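Local coordinates for ribokinase (Arabidopsis thaliana, PDB 6ILS) that catalyses the ATP- and magnesium-dependent phosphorylation of D-ribose at O-5, giving D-ribose 5-phosphate, and works as a homodimer of the PfkB carbohydrate kinase family, at the interface of chains A and B. Residues are numbered along the deposited sequence; one frame, centred on the assembly and turned at random. Chains: chain A/B, Ribokinase.

Contact 1: the interface of chains A and B. Residues chain A 23-24, 27-29; chain B 108-112.
A:Thr28 and A:Ile29, in the short strand 28-30, run parallel to B:Ile110 and B:Ile111 of strand 108-113, so that a beta-sheet continues from one subunit into the other. The backbone bonds carry the polar part of the contact. The amide N of A:Ile29 donates to the carbonyl O of B:Ile110 at 2.9 Å, lying nearly in line with the C=O (C=O...N 167°). Two residues further along chain B, the N of B:Ile112 donates to the O of A:Ile29 at 3.1 Å, tilted from the plane of that carbonyl. A:Ile29 is thus gripped through both its N and its O by the two residues that flank B:Ile111. A weak third bond, from B:Ile110 N to A:Glu27 O at 3.3 Å, extends the pairing into the loop before the strand.

The side chains lie in matched pairs. A:Ile29 and B:Ile111 stand alongside each other and point the same way, with CG1 of each 3.8 Å from the other. With CG1 of A:Ile29 between its own backbone N and carbonyl carbon (chi1 60°), the CG1-CD1 branch lies along B:Ile111, CD1 being 3.8 Å from CG1 of that residue. An alanine here would probably open a gap beside CG1 of B:Ile111 and leave that isoleucine without its alongside partner in the pair. A:Thr28 and B:Ile110 are likewise side by side, the threonine OG1 resting against the isoleucine CB at 3.8 Å.

At the start of strand 108-113 of chain B, A:Pro23 borders B:Ser109, but the approach of its ring to OG is too short to be trusted in detail. The pairing and its two-fold twin tie the lid strands of the subunits together and help build the ribokinase homodimer.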
ATOM      1  N   PRO A  23       4.293 -12.977  10.668  1.00 70.30           N
ATOM      2  CA  PRO A  23       4.216 -12.494  12.051  1.00 68.73           C
ATOM      3  C   PRO A  23       3.221 -13.274  12.910  1.00 70.57           C
ATOM      4  O   PRO A  23       2.624 -14.247  12.442  1.00 74.44           O
ATOM      5  CB  PRO A  23       3.759 -11.043  11.889  1.00 66.40           C
ATOM      6  CG  PRO A  23       2.986 -11.046  10.628  1.00 64.63           C
ATOM      7  CD  PRO A  23       3.662 -12.037   9.724  1.00 68.65           C
ATOM      8  N   LYS A  24       3.058 -12.838  14.165  1.00 69.49           N
ATOM      9  CA  LYS A  24       2.115 -13.448  15.144  1.00 71.01           C
ATOM     10  C   LYS A  24       1.217 -12.349  15.708  1.00 70.51           C
ATOM     11  O   LYS A  24       1.638 -11.207  15.704  1.00 67.61           O
ATOM     12  CB  LYS A  24       2.859 -14.130  16.297  1.00 67.74           C
ATOM     13  N   GLU A  27       2.991  -9.522  17.081  1.00 67.55           N
ATOM     14  CA  GLU A  27       4.374  -9.465  16.554  1.00 65.59           C
ATOM     15  C   GLU A  27       4.472  -8.394  15.458  1.00 69.50           C
ATOM     16  O   GLU A  27       3.627  -8.379  14.542  1.00 66.81           O
ATOM     17  CB  GLU A  27       4.804 -10.842  16.035  1.00 63.95           C
ATOM     18  CG  GLU A  27       6.299 -11.066  16.044  1.00 66.65           C
ATOM     19  CD  GLU A  27       6.846 -12.375  15.484  1.00 69.98           C
ATOM     20  OE1 GLU A  27       6.201 -12.996  14.634  1.00 65.46           O
ATOM     21  OE2 GLU A  27       7.941 -12.756  15.897  1.00 73.81           O
ATOM     22  N   THR A  28       5.389  -7.451  15.650  1.00 67.34           N
ATOM     23  CA  THR A  28       5.757  -6.465  14.614  1.00 60.31           C
ATOM     24  C   THR A  28       7.041  -7.050  14.035  1.00 59.74           C
ATOM     25  O   THR A  28       7.897  -7.411  14.829  1.00 63.27           O
ATOM     26  CB  THR A  28       6.017  -5.077  15.207  1.00 56.29           C
ATOM     27  OG1 THR A  28       4.811  -4.444  15.611  1.00 53.04           O
ATOM     28  CG2 THR A  28       6.710  -4.156  14.237  1.00 55.81           C
ATOM     29  N   ILE A  29       7.075  -7.346  12.749  1.00 57.66           N
ATOM     30  CA  ILE A  29       8.286  -7.808  12.088  1.00 56.30           C
ATOM     31  C   ILE A  29       8.785  -6.758  11.103  1.00 58.20           C
ATOM     32  O   ILE A  29       8.148  -5.716  10.906  1.00 55.24           O
ATOM     33  CB  ILE A  29       8.073  -9.139  11.338  1.00 59.34           C
ATOM     34  CG1 ILE A  29       6.991  -8.989  10.266  1.00 57.64           C
ATOM     35  CG2 ILE A  29       7.727 -10.262  12.311  1.00 60.89           C
ATOM     36  CD1 ILE A  29       6.890 -10.181   9.345  1.00 57.66           C
TER
ATOM     37  N   ASN B 108      -3.172  -6.435  16.834  1.00 78.18           N
ATOM     38  CA  ASN B 108      -2.613  -5.966  15.563  1.00 71.50           C
ATOM     39  C   ASN B 108      -1.320  -6.675  15.220  1.00 69.62           C
ATOM     40  O   ASN B 108      -0.430  -6.808  16.060  1.00 74.36           O
ATOM     41  CB  ASN B 108      -2.331  -4.465  15.581  1.00 72.92           C
ATOM     42  CG  ASN B 108      -3.525  -3.656  15.988  1.00 76.96           C
ATOM     43  OD1 ASN B 108      -4.663  -4.081  15.802  1.00 75.41           O
ATOM     44  ND2 ASN B 108      -3.276  -2.476  16.569  1.00 84.99           N
ATOM     45  N   SER B 109      -1.193  -7.065  13.965  1.00 62.40           N
ATOM     46  CA  SER B 109       0.040  -7.630  13.481  1.00 62.54           C
ATOM     47  C   SER B 109       0.598  -6.687  12.418  1.00 63.27           C
ATOM     48  O   SER B 109      -0.136  -6.238  11.531  1.00 58.84           O
ATOM     49  CB  SER B 109      -0.189  -9.035  12.932  1.00 63.23           C
ATOM     50  OG  SER B 109       0.986  -9.529  12.343  1.00 68.97           O
ATOM     51  N   ILE B 110       1.890  -6.375  12.512  1.00 60.25           N
ATOM     52  CA  ILE B 110       2.469  -5.353  11.649  1.00 53.06           C
ATOM     53  C   ILE B 110       3.733  -5.815  10.929  1.00 52.54           C
ATOM     54  O   ILE B 110       4.613  -6.424  11.535  1.00 54.15           O
ATOM     55  CB  ILE B 110       2.775  -4.068  12.455  1.00 53.13           C
ATOM     56  CG1 ILE B 110       1.470  -3.472  12.987  1.00 53.73           C
ATOM     57  CG2 ILE B 110       3.530  -3.044  11.595  1.00 48.67           C
ATOM     58  CD1 ILE B 110       1.597  -2.098  13.584  1.00 54.34           C
ATOM     59  N   ILE B 111       3.789  -5.545   9.623  1.00 47.41           N
ATOM     60  CA  ILE B 111       5.006  -5.700   8.824  1.00 46.51           C
ATOM     61  C   ILE B 111       5.506  -4.322   8.399  1.00 47.62           C
ATOM     62  O   ILE B 111       4.776  -3.562   7.752  1.00 41.99           O
ATOM     63  CB  ILE B 111       4.778  -6.563   7.572  1.00 46.06           C
ATOM     64  CG1 ILE B 111       4.159  -7.912   7.944  1.00 49.57           C
ATOM     65  CG2 ILE B 111       6.079  -6.762   6.813  1.00 44.08           C
ATOM     66  CD1 ILE B 111       4.067  -8.881   6.782  1.00 47.02           C
ATOM     67  N   ILE B 112       6.738  -3.988   8.777  1.00 46.49           N
ATOM     68  CA  ILE B 112       7.281  -2.670   8.460  1.00 42.78           C
ATOM     69  C   ILE B 112       8.368  -2.760   7.394  1.00 41.99           C
ATOM     70  O   ILE B 112       9.308  -3.552   7.501  1.00 43.19           O
ATOM     71  CB  ILE B 112       7.817  -1.959   9.729  1.00 46.19           C
ATOM     72  CG1 ILE B 112       6.644  -1.312  10.466  1.00 42.95           C
ATOM     73  CG2 ILE B 112       8.855  -0.894   9.367  1.00 39.61           C
ATOM     74  CD1 ILE B 112       7.001  -0.546  11.698  1.00 47.93           C
TER

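Contact 2: the interface of chains A and B. Residues chain A 17, 19, 23, 31, 99, 101, 111; chain B 23, 99, 101, 109, 111.
The small beta-sheet lids of the two PfkB-family subunits pack face to face here, and strands 96-103 of A and 96-102 of B bring A:Met101 and B:Met101 together at the apolar centre of the dimer contact. The two thioethers reach toward each other tip to tip, with SD of A:Met101 3.4 Å from the methyl CE of B:Met101. Their shapes differ despite the two-fold relation: A:Met101 bends at its last torsion (chi3 -71°), carrying its CE toward the ring of B:Pro23, whereas B:Met101 runs straight beyond CG (chi3 178°) and drives its CE in between A:Met101 and A:Ile111. The CD1 of A:Ile111 lies 3.5 Å from that CE and also touches CG of the same methionine.

On the other flank, CD1 of B:Ile111 lies against both SD and CG of A:Met101, the two side chains meeting at a slant. The CG2 methyl of the same isoleucine meets a second part of chain A, CG2 of A:Ile19 at 3.8 Å and CB of A:Ala31 at 3.9 Å. A:Ile19 crosses it at about a right angle, and CG2 of A:Val17 comes more loosely to CD1 of B:Ile111. The partner surface hides 53 Å² of B:Ile111, and the packing is essentially apolar, with no polar bond linking the two chains in this patch.

A:Val99 and B:Val99 face each other tip to tip. In each, CG1 is anti to the backbone N (chi1 178° in A:Val99), which aims this methyl at its counterpart, and the two CG1 atoms meet at 3.8 Å.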
ATOM      1  N   VAL A  17       5.717  -7.803  -0.037  1.00 39.16           N
ATOM      2  CA  VAL A  17       6.728  -7.658   1.004  1.00 37.92           C
ATOM      3  C   VAL A  17       7.517  -8.961   1.144  1.00 48.53           C
ATOM      4  O   VAL A  17       6.939 -10.051   1.156  1.00 46.69           O
ATOM      5  CB  VAL A  17       6.111  -7.266   2.369  1.00 36.73           C
ATOM      6  CG1 VAL A  17       5.567  -5.835   2.325  1.00 39.02           C
ATOM      7  CG2 VAL A  17       5.033  -8.248   2.781  1.00 42.32           C
ATOM      8  N   ILE A  19       9.527 -11.226   3.501  1.00 57.09           N
ATOM      9  CA  ILE A  19       9.740 -11.480   4.917  1.00 59.91           C
ATOM     10  C   ILE A  19      10.349 -12.864   5.127  1.00 65.85           C
ATOM     11  O   ILE A  19      10.146 -13.764   4.314  1.00 68.33           O
ATOM     12  CB  ILE A  19       8.422 -11.367   5.705  1.00 61.27           C
ATOM     13  CG1 ILE A  19       7.353 -12.268   5.081  1.00 60.88           C
ATOM     14  CG2 ILE A  19       7.947  -9.920   5.735  1.00 54.96           C
ATOM     15  CD1 ILE A  19       6.027 -12.223   5.793  1.00 62.94           C
ATOM     16  N   PRO A  23       4.293 -12.977  10.668  1.00 70.30           N
ATOM     17  CA  PRO A  23       4.216 -12.494  12.051  1.00 68.73           C
ATOM     18  C   PRO A  23       3.221 -13.274  12.910  1.00 70.57           C
ATOM     19  O   PRO A  23       2.624 -14.247  12.442  1.00 74.44           O
ATOM     20  CB  PRO A  23       3.759 -11.043  11.889  1.00 66.40           C
ATOM     21  CG  PRO A  23       2.986 -11.046  10.628  1.00 64.63           C
ATOM     22  CD  PRO A  23       3.662 -12.037   9.724  1.00 68.65           C
ATOM     23  N   ALA A  31      10.184  -6.489   7.118  1.00 48.67           N
ATOM     24  CA  ALA A  31      10.406  -7.126   5.836  1.00 50.78           C
ATOM     25  C   ALA A  31      11.813  -6.829   5.362  1.00 48.65           C
ATOM     26  O   ALA A  31      12.394  -5.806   5.728  1.00 47.22           O
ATOM     27  CB  ALA A  31       9.388  -6.647   4.815  1.00 49.42           C
ATOM     28  N   VAL A  99      -2.191  -7.665  -0.377  1.00 31.61           N
ATOM     29  CA  VAL A  99      -0.942  -7.766   0.374  1.00 35.57           C
ATOM     30  C   VAL A  99      -0.330  -9.147   0.125  1.00 42.80           C
ATOM     31  O   VAL A  99      -0.871 -10.165   0.560  1.00 42.44           O
ATOM     32  CB  VAL A  99      -1.155  -7.539   1.881  1.00 39.51           C
ATOM     33  CG1 VAL A  99       0.162  -7.710   2.636  1.00 41.46           C
ATOM     34  CG2 VAL A  99      -1.758  -6.152   2.143  1.00 36.34           C
ATOM     35  N   MET A 101       2.719 -11.645   0.786  1.00 50.64           N
ATOM     36  CA  MET A 101       3.839 -11.867   1.696  1.00 53.24           C
ATOM     37  C   MET A 101       4.729 -13.031   1.272  1.00 59.19           C
ATOM     38  O   MET A 101       4.583 -14.153   1.763  1.00 63.39           O
ATOM     39  CB  MET A 101       3.319 -12.088   3.109  1.00 51.76           C
ATOM     40  CG  MET A 101       2.708 -10.845   3.686  1.00 48.87           C
ATOM     41  SD  MET A 101       1.634 -11.178   5.073  1.00 58.68           S
ATOM     42  CE  MET A 101       0.244 -11.952   4.248  1.00 55.77           C
ATOM     43  N   ILE A 111      -3.455 -11.400   1.445  1.00 44.61           N
ATOM     44  CA  ILE A 111      -4.695 -10.758   1.850  1.00 42.95           C
ATOM     45  C   ILE A 111      -5.227  -9.958   0.667  1.00 44.74           C
ATOM     46  O   ILE A 111      -4.543  -9.072   0.156  1.00 41.74           O
ATOM     47  CB  ILE A 111      -4.504  -9.825   3.051  1.00 43.11           C
ATOM     48  CG1 ILE A 111      -3.818 -10.552   4.200  1.00 47.24           C
ATOM     49  CG2 ILE A 111      -5.835  -9.246   3.500  1.00 42.63           C
ATOM     50  CD1 ILE A 111      -3.804  -9.754   5.476  1.00 50.72           C
TER
ATOM     51  N   PRO B  23      -3.759 -14.810   8.097  1.00 68.78           N
ATOM     52  CA  PRO B  23      -3.728 -15.962   7.191  1.00 68.70           C
ATOM     53  C   PRO B  23      -2.596 -16.918   7.538  1.00 72.55           C
ATOM     54  O   PRO B  23      -1.733 -16.575   8.351  1.00 69.82           O
ATOM     55  CB  PRO B  23      -3.498 -15.325   5.822  1.00 66.65           C
ATOM     56  CG  PRO B  23      -2.723 -14.091   6.131  1.00 64.16           C
ATOM     57  CD  PRO B  23      -3.273 -13.584   7.441  1.00 64.54           C
ATOM     58  N   VAL B  99       2.426  -2.521   6.724  1.00 37.96           N
ATOM     59  CA  VAL B  99       1.181  -3.261   6.561  1.00 40.98           C
ATOM     60  C   VAL B  99       0.625  -3.615   7.935  1.00 44.65           C
ATOM     61  O   VAL B  99       1.182  -4.456   8.642  1.00 45.96           O
ATOM     62  CB  VAL B  99       1.381  -4.534   5.737  1.00 37.51           C
ATOM     63  CG1 VAL B  99       0.080  -5.326   5.657  1.00 43.15           C
ATOM     64  CG2 VAL B  99       1.880  -4.176   4.344  1.00 35.80           C
ATOM     65  N   MET B 101      -2.174  -5.304   9.880  1.00 51.64           N
ATOM     66  CA  MET B 101      -3.290  -6.241   9.836  1.00 54.41           C
ATOM     67  C   MET B 101      -4.099  -6.250  11.130  1.00 59.68           C
ATOM     68  O   MET B 101      -3.727  -6.910  12.103  1.00 61.94           O
ATOM     69  CB  MET B 101      -2.781  -7.647   9.536  1.00 51.41           C
ATOM     70  CG  MET B 101      -2.183  -7.764   8.161  1.00 53.94           C
ATOM     71  SD  MET B 101      -0.910  -9.015   8.050  1.00 60.66           S
ATOM     72  CE  MET B 101      -0.498  -8.899   6.317  1.00 57.75           C
ATOM     73  N   SER B 109      -1.193  -7.065  13.965  1.00 62.40           N
ATOM     74  CA  SER B 109       0.040  -7.630  13.481  1.00 62.54           C
ATOM     75  C   SER B 109       0.598  -6.687  12.418  1.00 63.27           C
ATOM     76  O   SER B 109      -0.136  -6.238  11.531  1.00 58.84           O
ATOM     77  CB  SER B 109      -0.189  -9.035  12.932  1.00 63.23           C
ATOM     78  OG  SER B 109       0.986  -9.529  12.343  1.00 68.97           O
ATOM     79  N   ILE B 111       3.789  -5.545   9.623  1.00 47.41           N
ATOM     80  CA  ILE B 111       5.006  -5.700   8.824  1.00 46.51           C
ATOM     81  C   ILE B 111       5.506  -4.322   8.399  1.00 47.62           C
ATOM     82  O   ILE B 111       4.776  -3.562   7.752  1.00 41.99           O
ATOM     83  CB  ILE B 111       4.778  -6.563   7.572  1.00 46.06           C
ATOM     84  CG1 ILE B 111       4.159  -7.912   7.944  1.00 49.57           C
ATOM     85  CG2 ILE B 111       6.079  -6.762   6.813  1.00 44.08           C
ATOM     86  CD1 ILE B 111       4.067  -8.881   6.782  1.00 47.02           C
TER

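Contact 1 and contact 2 are neighbouring parts of one two-fold dimer interface, their C-alpha centres about 7 Å apart. They share A:Pro23, B:Ser109 and B:Ile111, the last two on strand 108-113 of chain B. That strand pairs through its backbone in contact 1, while B:Ile111 also sends side-chain branches into contact 2, which probably couples the strand register to the apolar packing. Their centres lie about 29 Å and 22 Å from the active-site A:Asp259, so neither touches the catalytic base directly; joining the lids of both subunits may nevertheless help to steady the sugar-binding side of each active site.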